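Local coordinates for protein angel homolog 2 (PDB 6RW0) that removes 2',3'-cyclic phosphates as a phosphatase of the CCR4 family of deadenylases and probably binds mRNA 3' untranslated regions, at residues A[14-19]-A[403-408]. Residues are numbered along the deposited sequence; the frame is centred on the assembly and turned at random.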
loop_
_atom_site.group_PDB
_atom_site.type_symbol
_atom_site.label_atom_id
_atom_site.label_comp_id
_atom_site.label_asym_id
_atom_site.label_seq_id
_atom_site.Cartn_x
_atom_site.Cartn_y
_atom_site.Cartn_z
ATOM N N GLY A 14 9.964 -19.742 20.962
ATOM C CA GLY A 14 9.266 -20.318 19.833
ATOM C C GLY A 14 7.854 -19.825 19.581
ATOM O O GLY A 14 7.248 -20.254 18.590
ATOM N N VAL A 15 7.316 -18.941 20.427
ATOM C CA VAL A 15 5.934 -18.480 20.279
ATOM C C VAL A 15 5.794 -17.633 19.023
ATOM O O VAL A 15 6.601 -16.729 18.763
ATOM C CB VAL A 15 5.501 -17.698 21.530
ATOM C CG1 VAL A 15 4.267 -16.841 21.272
ATOM C CG2 VAL A 15 5.236 -18.659 22.695
ATOM N N ILE A 16 4.763 -17.910 18.212
ATOM C CA ILE A 16 4.482 -17.154 16.966
ATOM C C ILE A 16 3.190 -16.396 17.240
ATOM O O ILE A 16 2.149 -17.016 17.213
ATOM C CB ILE A 16 4.357 -18.072 15.750
ATOM C CG1 ILE A 16 5.619 -18.912 15.576
ATOM C CG2 ILE A 16 4.054 -17.242 14.511
ATOM C CD1 ILE A 16 5.540 -19.885 14.453
ATOM N N LYS A 17 3.281 -15.118 17.540
ATOM C CA LYS A 17 2.086 -14.337 17.896
ATOM C C LYS A 17 2.204 -12.933 17.314
ATOM O O LYS A 17 3.299 -12.418 17.274
ATOM C CB LYS A 17 1.937 -14.263 19.426
ATOM C CG LYS A 17 0.715 -13.495 19.912
ATOM C CD LYS A 17 0.337 -13.676 21.358
ATOM C CE LYS A 17 -0.941 -12.928 21.682
ATOM N NZ LYS A 17 -1.323 -13.056 23.105
ATOM N N ARG A 18 1.083 -12.343 16.925
ATOM C CA ARG A 18 1.035 -10.934 16.513
ATOM C C ARG A 18 0.489 -10.196 17.737
ATOM O O ARG A 18 -0.612 -10.500 18.138
ATOM C CB ARG A 18 0.175 -10.786 15.263
ATOM C CG ARG A 18 0.753 -11.539 14.078
ATOM C CD ARG A 18 0.161 -11.069 12.769
ATOM N NE ARG A 18 0.579 -9.714 12.511
ATOM C CZ ARG A 18 0.100 -8.948 11.551
ATOM N NH1 ARG A 18 -0.784 -9.436 10.701
ATOM N NH2 ARG A 18 0.510 -7.702 11.458
ATOM N N ASN A 19 1.244 -9.267 18.270
ATOM C CA ASN A 19 0.899 -8.532 19.502
ATOM C C ASN A 19 0.613 -7.072 19.214
ATOM O O ASN A 19 1.171 -6.562 18.300
ATOM C CB ASN A 19 2.092 -8.500 20.459
ATOM C CG ASN A 19 2.789 -9.831 20.590
ATOM O OD1 ASN A 19 3.856 -10.052 20.043
ATOM N ND2 ASN A 19 2.164 -10.727 21.306
ATOM N N LEU A 403 6.816 -17.651 9.449
ATOM C CA LEU A 403 5.820 -18.009 8.418
ATOM C C LEU A 403 6.084 -19.403 7.845
ATOM O O LEU A 403 5.136 -20.076 7.550
ATOM C CB LEU A 403 5.755 -16.896 7.376
ATOM C CG LEU A 403 5.043 -15.648 7.882
ATOM C CD1 LEU A 403 5.106 -14.553 6.845
ATOM C CD2 LEU A 403 3.607 -15.950 8.247
ATOM N N TRP A 404 7.337 -19.795 7.660
ATOM C CA TRP A 404 7.554 -21.169 7.194
ATOM C C TRP A 404 7.251 -22.200 8.279
ATOM O O TRP A 404 6.948 -23.353 7.952
ATOM C CB TRP A 404 8.943 -21.359 6.560
ATOM C CG TRP A 404 8.950 -20.764 5.177
ATOM C CD1 TRP A 404 9.676 -19.690 4.739
ATOM C CD2 TRP A 404 8.135 -21.173 4.072
ATOM N NE1 TRP A 404 9.370 -19.417 3.425
ATOM C CE2 TRP A 404 8.428 -20.314 2.993
ATOM C CE3 TRP A 404 7.196 -22.196 3.884
ATOM C CZ2 TRP A 404 7.816 -20.442 1.747
ATOM C CZ3 TRP A 404 6.581 -22.316 2.640
ATOM C CH2 TRP A 404 6.896 -21.440 1.593
ATOM N N THR A 405 7.298 -21.811 9.558
ATOM C CA THR A 405 6.886 -22.727 10.619
ATOM C C THR A 405 5.419 -23.103 10.471
ATOM O O THR A 405 5.026 -24.219 10.838
ATOM C CB THR A 405 7.133 -22.097 11.989
ATOM O OG1 THR A 405 8.539 -21.899 12.163
ATOM C CG2 THR A 405 6.630 -23.006 13.109
ATOM N N VAL A 406 4.602 -22.193 9.934
ATOM C CA VAL A 406 3.201 -22.476 9.622
ATOM C C VAL A 406 3.017 -22.864 8.159
ATOM O O VAL A 406 1.905 -22.805 7.616
ATOM C CB VAL A 406 2.274 -21.315 10.052
ATOM C CG1 VAL A 406 2.388 -21.109 11.546
ATOM C CG2 VAL A 406 2.566 -20.005 9.331
ATOM N N ASN A 407 4.109 -23.290 7.526
ATOM C CA ASN A 407 4.117 -23.828 6.158
ATOM C C ASN A 407 3.746 -22.785 5.106
ATOM O O ASN A 407 3.232 -23.129 4.035
ATOM C CB ASN A 407 3.301 -25.119 6.022
ATOM C CG ASN A 407 3.885 -26.249 6.848
ATOM O OD1 ASN A 407 5.010 -26.147 7.335
ATOM N ND2 ASN A 407 3.137 -27.328 7.005
ATOM N N GLY A 408 4.076 -21.521 5.377
ATOM C CA GLY A 408 3.943 -20.459 4.408
ATOM C C GLY A 408 2.529 -19.921 4.307
ATOM O O GLY A 408 1.626 -20.270 5.073
#
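Ile16 meets Thr405 through the end of its longer branch: CD1 of Ile16 lies 3.6 Å from CG2 and 3.7 Å from CB of Thr405, and the two side chains cross at a slant. A looser apolar approach follows at Val406, whose CG1 is 4.5 Å from the same Ile16 CD1. Only carbon atoms meet, and just 111 Å² is buried, summed over both segments, so this is a small van der Waals touch at the surface. The extended outer chain of Ile16 (chi2 177°) lets CD1 reach Thr405 although the nearest CA atoms across the segments, those of Ile16 and Leu403, are 8.7 Å apart. In Thr405 a chi1 of -64° sets OG1 beside the backbone N, where it hydrogen-bonds the carbonyl O of Gln401, one turn earlier in helix 400-405, and leaves CG2 to meet Ile16. Arg18 holds segment 14-19 in place by hydrogen bonds to the carbonyl oxygens of Leu395, Ser396 and Pro420, and Asn19 N bonds Ser396 OG, just ahead of edge strand 20-22. Beyond Val406 the helix closes in a Schellman motif: Gly408 N bonds Leu403 O at 2.8 Å, Asn407 N bonds Trp404 O at 2.9 Å, and Asn407 has positive phi (66°). The contact thus lays the N-terminal arm against a Schellman-capped helix end on the periphery of the DNase I-like endonuclease/exonuclease/phosphatase fold.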